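Local coordinates for SRPBCC family protein (Bacillus thuringiensis serovar konkukian, PDB 3F08) that is of unknown function but, as a member of the SRPBCC (Bet v 1-like) superfamily, probably binds a hydrophobic ligand inside its helix-grip fold, at residues A2-S7 / G123-G128; W18-G23 / K130-A135; P35-T40 / R46-P51. The protein carries 5 engineered substitutions. One frame throughout, in Å; residues are numbered along the deposited sequence.

Interaction 1: A2-S7 / G123-G128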
loop_
_atom_site.group_PDB
_atom_site.type_symbol
_atom_site.label_atom_id
_atom_site.label_comp_id
_atom_site.label_asym_id
_atom_site.label_seq_id
_atom_site.Cartn_x
_atom_site.Cartn_y
_atom_site.Cartn_z
ATOM N N ALA B 2 17.134 15.451 -11.524
ATOM C CA ALA B 2 16.275 15.246 -12.690
ATOM C C ALA B 2 14.848 14.836 -12.348
ATOM O O ALA B 2 14.623 14.014 -11.461
ATOM C CB ALA B 2 16.895 14.224 -13.614
ATOM N N HIS B 3 13.886 15.410 -13.070
ATOM C CA HIS B 3 12.477 15.119 -12.835
ATOM C C HIS B 3 11.647 15.343 -14.090
ATOM O O HIS B 3 12.075 16.023 -15.019
ATOM C CB HIS B 3 11.928 16.019 -11.726
ATOM C CG HIS B 3 12.065 17.483 -12.016
ATOM N ND1 HIS B 3 13.277 18.140 -11.972
ATOM C CD2 HIS B 3 11.148 18.412 -12.381
ATOM C CE1 HIS B 3 13.099 19.409 -12.298
ATOM N NE2 HIS B 3 11.817 19.600 -12.551
ATOM N N THR B 4 10.453 14.769 -14.113
ATOM C CA THR B 4 9.571 14.954 -15.248
ATOM C C THR B 4 8.147 14.653 -14.810
ATOM O O THR B 4 7.922 13.920 -13.846
ATOM C CB THR B 4 9.966 14.046 -16.445
ATOM O OG1 THR B 4 9.292 14.496 -17.625
ATOM C CG2 THR B 4 9.584 12.596 -16.179
ATOM N N THR B 5 7.183 15.236 -15.508
ATOM C CA THR B 5 5.787 15.017 -15.185
ATOM C C THR B 5 4.950 15.171 -16.435
ATOM O O THR B 5 5.294 15.937 -17.336
ATOM C CB THR B 5 5.265 16.045 -14.170
ATOM O OG1 THR B 5 6.060 16.002 -12.984
ATOM C CG2 THR B 5 3.820 15.737 -13.805
ATOM N N THR B 6 3.860 14.424 -16.500
ATOM C CA THR B 6 2.959 14.542 -17.625
ATOM C C THR B 6 1.566 14.362 -17.054
ATOM O O THR B 6 1.371 13.650 -16.067
ATOM C CB THR B 6 3.235 13.493 -18.727
ATOM O OG1 THR B 6 2.440 13.806 -19.879
ATOM C CG2 THR B 6 2.891 12.097 -18.249
ATOM N N SER B 7 0.598 15.029 -17.661
ATOM C CA SER B 7 -0.766 14.955 -17.184
ATOM C C SER B 7 -1.724 14.783 -18.345
ATOM O O SER B 7 -1.394 15.096 -19.487
ATOM C CB SER B 7 -1.104 16.230 -16.415
ATOM O OG SER B 7 -2.489 16.296 -16.158
ATOM N N GLY B 123 8.227 9.459 -21.894
ATOM C CA GLY B 123 7.623 8.618 -22.913
ATOM C C GLY B 123 6.855 7.462 -22.291
ATOM O O GLY B 123 5.803 7.058 -22.783
ATOM N N ILE B 124 7.387 6.922 -21.205
ATOM C CA ILE B 124 6.735 5.826 -20.513
ATOM C C ILE B 124 5.422 6.298 -19.888
ATOM O O ILE B 124 4.386 5.637 -20.017
ATOM C CB ILE B 124 7.652 5.255 -19.421
ATOM C CG1 ILE B 124 8.892 4.641 -20.070
ATOM C CG2 ILE B 124 6.903 4.192 -18.596
ATOM C CD1 ILE B 124 9.908 4.105 -19.067
ATOM N N TYR B 125 5.459 7.447 -19.223
ATOM C CA TYR B 125 4.257 7.985 -18.597
ATOM C C TYR B 125 3.200 8.339 -19.639
ATOM O O TYR B 125 2.019 8.046 -19.460
ATOM C CB TYR B 125 4.584 9.244 -17.793
ATOM C CG TYR B 125 5.554 9.044 -16.657
ATOM C CD1 TYR B 125 5.880 7.768 -16.192
ATOM C CD2 TYR B 125 6.116 10.145 -16.008
ATOM C CE1 TYR B 125 6.748 7.595 -15.099
ATOM C CE2 TYR B 125 6.971 9.989 -14.930
ATOM C CZ TYR B 125 7.288 8.717 -14.474
ATOM O OH TYR B 125 8.129 8.582 -13.387
ATOM N N SER B 126 3.635 8.973 -20.725
ATOM C CA SER B 126 2.735 9.377 -21.792
ATOM C C SER B 126 2.065 8.197 -22.494
ATOM O O SER B 126 0.903 8.282 -22.892
ATOM C CB SER B 126 3.485 10.228 -22.812
ATOM O OG SER B 126 2.664 10.466 -23.939
ATOM N N ASP B 127 2.794 7.099 -22.659
ATOM C CA ASP B 127 2.221 5.914 -23.297
ATOM C C ASP B 127 1.193 5.289 -22.373
ATOM O O ASP B 127 0.138 4.835 -22.816
ATOM C CB ASP B 127 3.299 4.872 -23.601
ATOM C CG ASP B 127 4.108 5.212 -24.829
ATOM O OD1 ASP B 127 3.630 6.031 -25.647
ATOM O OD2 ASP B 127 5.210 4.642 -24.984
ATOM N N GLY B 128 1.517 5.264 -21.082
ATOM C CA GLY B 128 0.614 4.695 -20.097
ATOM C C GLY B 128 -0.697 5.449 -19.983
ATOM O O GLY B 128 -1.755 4.841 -19.872
#
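The ring of Tyr125 meets the methyl groups of Thr4 and Thr6, which come at it obliquely, neither squarely over a face nor squarely at an edge. Thr4 CG2 lies 3.9 Å from Tyr125 CE2, whereas Thr6 CG2 reaches the root of the side chain, 3.3 Å from Tyr125 CB. Outside the two segments, Trp103 of the adjoining strand stacks on the tyrosine ring. Both threonines place CG2 between the backbone N and the carbonyl carbon, with OG1 opposite the N (chi1 -166° in Thr4, -171° in Thr6), and this rotation turns the methyl to the tyrosine. Ser126 adds a marginal touch, its N standing 4.1 Å from Thr6 CG2. The axes of strand 3-7 and helix 123-128 run nearly parallel, 15° apart with a closest approach of 8.3 Å, a spacing bridged by alternate strand residues, while Thr5 points away from the helix. At the far end of the ring, Tyr125 OH is hydrogen-bonded to Tyr84 and Ser86 on strand 81-92. No hydrogen bond crosses between the segments, so the strand and the long C-terminal helix meet here chiefly through threonine methyls against the tyrosine CB and ring, and the buried phenol oxygen is satisfied by the sheet beyond.

Interaction 2: W18-G23 / K130-A135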
loop_
_atom_site.group_PDB
_atom_site.type_symbol
_atom_site.label_atom_id
_atom_site.label_comp_id
_atom_site.label_asym_id
_atom_site.label_seq_id
_atom_site.Cartn_x
_atom_site.Cartn_y
_atom_site.Cartn_z
ATOM N N TRP B 18 -9.547 5.853 -10.272
ATOM C CA TRP B 18 -8.786 5.345 -9.136
ATOM C C TRP B 18 -9.154 3.883 -8.864
ATOM O O TRP B 18 -8.313 3.095 -8.438
ATOM C CB TRP B 18 -9.023 6.201 -7.888
ATOM C CG TRP B 18 -8.252 5.704 -6.693
ATOM C CD1 TRP B 18 -8.764 5.133 -5.562
ATOM C CD2 TRP B 18 -6.820 5.697 -6.534
ATOM N NE1 TRP B 18 -7.740 4.768 -4.708
ATOM C CE2 TRP B 18 -6.541 5.102 -5.280
ATOM C CE3 TRP B 18 -5.752 6.132 -7.328
ATOM C CZ2 TRP B 18 -5.230 4.935 -4.801
ATOM C CZ3 TRP B 18 -4.439 5.963 -6.849
ATOM C CH2 TRP B 18 -4.198 5.368 -5.595
ATOM N N GLN B 19 -10.405 3.514 -9.125
ATOM C CA GLN B 19 -10.829 2.131 -8.921
ATOM C C GLN B 19 -9.987 1.251 -9.837
ATOM O O GLN B 19 -9.497 0.198 -9.439
ATOM C CB GLN B 19 -12.302 1.942 -9.293
ATOM C CG GLN B 19 -13.179 1.341 -8.193
ATOM C CD GLN B 19 -12.592 0.092 -7.549
ATOM O OE1 GLN B 19 -12.472 -0.964 -8.179
ATOM N NE2 GLN B 19 -12.225 0.212 -6.283
ATOM N N LEU B 20 -9.827 1.709 -11.074
ATOM C CA LEU B 20 -9.069 1.002 -12.099
ATOM C C LEU B 20 -7.561 0.966 -11.838
ATOM O O LEU B 20 -6.950 -0.106 -11.846
ATOM C CB LEU B 20 -9.322 1.663 -13.463
ATOM C CG LEU B 20 -9.279 0.877 -14.781
ATOM C CD1 LEU B 20 -8.397 1.593 -15.776
ATOM C CD2 LEU B 20 -8.786 -0.529 -14.556
ATOM N N ILE B 21 -6.963 2.130 -11.593
ATOM C CA ILE B 21 -5.514 2.204 -11.416
ATOM C C ILE B 21 -4.941 2.259 -9.998
ATOM O O ILE B 21 -3.733 2.155 -9.824
ATOM C CB ILE B 21 -4.948 3.405 -12.201
ATOM C CG1 ILE B 21 -5.302 4.719 -11.494
ATOM C CG2 ILE B 21 -5.557 3.427 -13.604
ATOM C CD1 ILE B 21 -4.658 5.942 -12.119
ATOM N N GLY B 22 -5.793 2.421 -8.993
ATOM C CA GLY B 22 -5.316 2.495 -7.616
ATOM C C GLY B 22 -4.600 1.259 -7.087
ATOM O O GLY B 22 -3.781 1.358 -6.169
ATOM N N GLY B 23 -4.915 0.097 -7.652
ATOM C CA GLY B 23 -4.289 -1.138 -7.212
ATOM C C GLY B 23 -2.847 -1.220 -7.661
ATOM O O GLY B 23 -2.545 -1.059 -8.844
ATOM N N LYS B 130 -2.059 7.282 -22.313
ATOM C CA LYS B 130 -2.820 7.115 -23.546
ATOM C C LYS B 130 -3.522 5.764 -23.450
ATOM O O LYS B 130 -4.659 5.608 -23.900
ATOM C CB LYS B 130 -1.896 7.147 -24.768
ATOM C CG LYS B 130 -1.348 8.536 -25.092
ATOM C CD LYS B 130 -0.436 8.510 -26.313
ATOM C CE LYS B 130 0.122 9.897 -26.631
ATOM N NZ LYS B 130 1.140 9.840 -27.719
ATOM N N ALA B 131 -2.838 4.795 -22.845
ATOM C CA ALA B 131 -3.392 3.460 -22.667
ATOM C C ALA B 131 -4.564 3.550 -21.693
ATOM O O ALA B 131 -5.578 2.882 -21.870
ATOM C CB ALA B 131 -2.321 2.504 -22.133
ATOM N N LEU B 132 -4.429 4.392 -20.673
ATOM C CA LEU B 132 -5.504 4.565 -19.701
ATOM C C LEU B 132 -6.728 5.195 -20.381
ATOM O O LEU B 132 -7.870 4.836 -20.087
ATOM C CB LEU B 132 -5.031 5.463 -18.545
ATOM C CG LEU B 132 -6.052 5.795 -17.448
ATOM C CD1 LEU B 132 -6.561 4.509 -16.814
ATOM C CD2 LEU B 132 -5.415 6.703 -16.393
ATOM N N GLN B 133 -6.483 6.144 -21.284
ATOM C CA GLN B 133 -7.569 6.812 -22.000
ATOM C C GLN B 133 -8.282 5.776 -22.853
ATOM O O GLN B 133 -9.511 5.744 -22.919
ATOM C CB GLN B 133 -7.031 7.934 -22.902
ATOM C CG GLN B 133 -8.129 8.785 -23.571
ATOM C CD GLN B 133 -8.816 9.757 -22.605
ATOM O OE1 GLN B 133 -8.621 10.975 -22.683
ATOM N NE2 GLN B 133 -9.618 9.221 -21.692
ATOM N N HIS B 134 -7.499 4.921 -23.500
ATOM C CA HIS B 134 -8.059 3.886 -24.349
ATOM C C HIS B 134 -8.943 2.942 -23.542
ATOM O O HIS B 134 -10.006 2.530 -24.004
ATOM C CB HIS B 134 -6.935 3.106 -25.035
ATOM C CG HIS B 134 -7.413 1.924 -25.819
ATOM N ND1 HIS B 134 -7.401 0.640 -25.312
ATOM C CD2 HIS B 134 -7.930 1.831 -27.066
ATOM C CE1 HIS B 134 -7.890 -0.191 -26.215
ATOM N NE2 HIS B 134 -8.218 0.506 -27.289
ATOM N N ALA B 135 -8.502 2.611 -22.333
ATOM C CA ALA B 135 -9.254 1.723 -21.455
ATOM C C ALA B 135 -10.622 2.315 -21.140
ATOM O O ALA B 135 -11.612 1.592 -21.032
ATOM C CB ALA B 135 -8.469 1.485 -20.165
#
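Leu132 CD1 is the point on which the tight part of this contact converges: Ile21 CG2 lies 3.5 Å from it and Leu20 CD1 3.6 Å. The two neighbours arrive differently, for the Ile21 side chain crosses that of Leu132 at about a right angle while Leu20 slides past it in the opposite direction. Leu132 carries CG opposite its backbone N (chi1 178°), which extends the side chain across to the shorter helix. Ile21 directs CG2, the branch beside its own backbone N, at that methyl. The looser side is the one toward Ala135, whose CB stands 4.4 Å from Leu20 CD1, and there both partners are partly exposed, in contrast to buried Ile21 and Leu132. The helical backbones remain well apart, with 8.6 Å between Ile21 CA and Leu132 CA at their nearest. Ile88 and Val90 of strand 81-92 continue the apolar surroundings of Ile21, and Ile10 those of Leu132; Trp30 touches both Leu20 and Ile21. Just 128 Å² is buried between the segments, with no hydrogen bond across. Aliphatic side chains therefore join helices 14-21 and 114-137 over the sheet, an association resting on apolar contact without polar pairing.

Interaction 3: P35-T40 / R46-P51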
loop_
_atom_site.group_PDB
_atom_site.type_symbol
_atom_site.label_atom_id
_atom_site.label_comp_id
_atom_site.label_asym_id
_atom_site.label_seq_id
_atom_site.Cartn_x
_atom_site.Cartn_y
_atom_site.Cartn_z
ATOM N N PRO B 35 1.412 -7.837 -19.569
ATOM C CA PRO B 35 0.490 -8.976 -19.473
ATOM C C PRO B 35 0.177 -9.456 -18.054
ATOM O O PRO B 35 -0.975 -9.728 -17.721
ATOM C CB PRO B 35 1.189 -10.070 -20.292
ATOM C CG PRO B 35 2.107 -9.315 -21.200
ATOM C CD PRO B 35 2.617 -8.206 -20.330
ATOM N N SER B 36 1.197 -9.564 -17.215
ATOM C CA SER B 36 0.965 -10.058 -15.866
ATOM C C SER B 36 1.737 -9.326 -14.777
ATOM O O SER B 36 2.792 -8.741 -15.022
ATOM C CB SER B 36 1.281 -11.558 -15.826
ATOM O OG SER B 36 1.029 -12.102 -14.544
ATOM N N SER B 37 1.186 -9.364 -13.571
ATOM C CA SER B 37 1.781 -8.728 -12.405
ATOM C C SER B 37 1.419 -9.514 -11.147
ATOM O O SER B 37 0.271 -9.916 -10.970
ATOM C CB SER B 37 1.282 -7.284 -12.264
ATOM O OG SER B 37 1.733 -6.711 -11.043
ATOM N N LYS B 38 2.412 -9.735 -10.288
ATOM C CA LYS B 38 2.225 -10.465 -9.035
ATOM C C LYS B 38 2.841 -9.669 -7.887
ATOM O O LYS B 38 3.795 -8.921 -8.084
ATOM C CB LYS B 38 2.903 -11.843 -9.094
ATOM C CG LYS B 38 2.297 -12.812 -10.090
ATOM C CD LYS B 38 0.860 -13.167 -9.739
ATOM C CE LYS B 38 0.283 -14.138 -10.764
ATOM N NZ LYS B 38 -1.148 -14.466 -10.488
ATOM N N LEU B 39 2.304 -9.842 -6.686
ATOM C CA LEU B 39 2.819 -9.124 -5.527
ATOM C C LEU B 39 3.601 -10.023 -4.571
ATOM O O LEU B 39 3.266 -11.198 -4.401
ATOM C CB LEU B 39 1.663 -8.482 -4.745
ATOM C CG LEU B 39 0.749 -7.455 -5.422
ATOM C CD1 LEU B 39 -0.466 -7.230 -4.541
ATOM C CD2 LEU B 39 1.487 -6.143 -5.660
ATOM N N THR B 40 4.648 -9.468 -3.960
ATOM C CA THR B 40 5.430 -10.202 -2.971
ATOM C C THR B 40 5.569 -9.296 -1.756
ATOM O O THR B 40 5.059 -8.173 -1.757
ATOM C CB THR B 40 6.840 -10.605 -3.486
ATOM O OG1 THR B 40 7.567 -9.444 -3.894
ATOM C CG2 THR B 40 6.719 -11.567 -4.650
ATOM N N ARG B 46 5.871 -5.363 -6.452
ATOM C CA ARG B 46 5.181 -5.916 -7.602
ATOM C C ARG B 46 6.172 -6.369 -8.659
ATOM O O ARG B 46 7.164 -5.693 -8.938
ATOM C CB ARG B 46 4.178 -4.905 -8.197
ATOM C CG ARG B 46 4.777 -3.650 -8.806
ATOM C CD ARG B 46 3.667 -2.695 -9.237
ATOM N NE ARG B 46 4.184 -1.444 -9.798
ATOM C CZ ARG B 46 3.432 -0.383 -10.077
ATOM N NH1 ARG B 46 2.121 -0.414 -9.852
ATOM N NH2 ARG B 46 3.987 0.715 -10.579
ATOM N N HIS B 47 5.907 -7.544 -9.217
ATOM C CA HIS B 47 6.744 -8.119 -10.257
ATOM C C HIS B 47 5.970 -7.988 -11.549
ATOM O O HIS B 47 4.940 -8.633 -11.734
ATOM C CB HIS B 47 7.032 -9.596 -9.972
ATOM C CG HIS B 47 7.978 -9.814 -8.835
ATOM N ND1 HIS B 47 7.686 -9.445 -7.539
ATOM C CD2 HIS B 47 9.222 -10.350 -8.802
ATOM C CE1 HIS B 47 8.708 -9.743 -6.757
ATOM N NE2 HIS B 47 9.653 -10.293 -7.498
ATOM N N LEU B 48 6.472 -7.141 -12.438
ATOM C CA LEU B 48 5.825 -6.894 -13.714
ATOM C C LEU B 48 6.529 -7.628 -14.836
ATOM O O LEU B 48 7.744 -7.515 -15.001
ATOM C CB LEU B 48 5.842 -5.396 -14.011
ATOM C CG LEU B 48 5.419 -4.509 -12.843
ATOM C CD1 LEU B 48 5.686 -3.050 -13.192
ATOM C CD2 LEU B 48 3.952 -4.753 -12.519
ATOM N N ALA B 49 5.770 -8.383 -15.614
ATOM C CA ALA B 49 6.357 -9.108 -16.728
ATOM C C ALA B 49 5.922 -8.478 -18.041
ATOM O O ALA B 49 4.744 -8.190 -18.226
ATOM C CB ALA B 49 5.930 -10.567 -16.682
ATOM N N ASN B 50 6.870 -8.237 -18.941
ATOM C CA ASN B 50 6.524 -7.682 -20.243
ATOM C C ASN B 50 6.375 -8.894 -21.160
ATOM O O ASN B 50 6.684 -10.012 -20.754
ATOM C CB ASN B 50 7.622 -6.735 -20.750
ATOM C CG ASN B 50 8.958 -7.427 -20.944
ATOM O OD1 ASN B 50 9.946 -6.792 -21.320
ATOM N ND2 ASN B 50 9.000 -8.728 -20.690
ATOM N N PRO B 51 5.895 -8.700 -22.398
ATOM C CA PRO B 51 5.746 -9.856 -23.289
ATOM C C PRO B 51 6.988 -10.749 -23.400
ATOM O O PRO B 51 6.857 -11.963 -23.533
ATOM C CB PRO B 51 5.361 -9.211 -24.616
ATOM C CG PRO B 51 4.533 -8.053 -24.174
ATOM C CD PRO B 51 5.357 -7.484 -23.034
#
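Pro35 opens the contact against Pro51: the two side chains cross at about a right angle, Pro35 CD 3.9 Å from Pro51 CD. At Ser36 the backbone takes over, its O accepting the N-H of Ala49 at 3.1 Å. Ser37 sits in a non-hydrogen-bonded pair with Leu48, and its OG, turned opposite the backbone N (chi1 173°), comes 3.3 Å from Leu48 CD2. Lys38 pairs with His47 through two bonds: Lys38 N to His47 O measures 3.1 Å, and His47 N to Lys38 O 2.8 Å. Leu39 CD2 meets Arg46 CB at 3.9 Å, near the root of the arginine, the side chains crossing at a slant. The arginine chain, extended from CG to NE, leads away to Glu58 in a salt bridge, to Phe24 O and the hydroxyl of Tyr70, and to a cation-pi contact with Tyr72. Thr40 closes the walk with OG1 in the plane of the His47 ring, at its edge, 3.1 Å from His47 CE1. Antiparallel backbone bonds thus hold the hairpin of strands 36-40 and 45-49 together, while the buried guanidinium, gripped by several partners, ties its Ser37, Leu39, Arg46 and Leu48 face to the rest of the fold.

How the interactions relate
Interactions 1 and 2 both use helix 114-137, at successive positions along it, with centres 15 Å apart; their partners, strand 3-10 and helix 14-21, follow each other in sequence, so the two contacts alternate along the chain. Interaction 3 is nested inside the loops that both close. Its hairpin ends the seven-stranded antiparallel sheet at strand 36-40, whereas interaction 1 involves strand 3-10 at the other outer edge. Their centres are 20 Å apart, on opposite sides of the chain's centre; interactions 2 and 3 are 16 Å apart. Interactions 1 and 2 seat the C-terminal helix, while interaction 3 pairs strands at one sheet margin, consistent with the helix-grip fold of Bet v 1-like proteins.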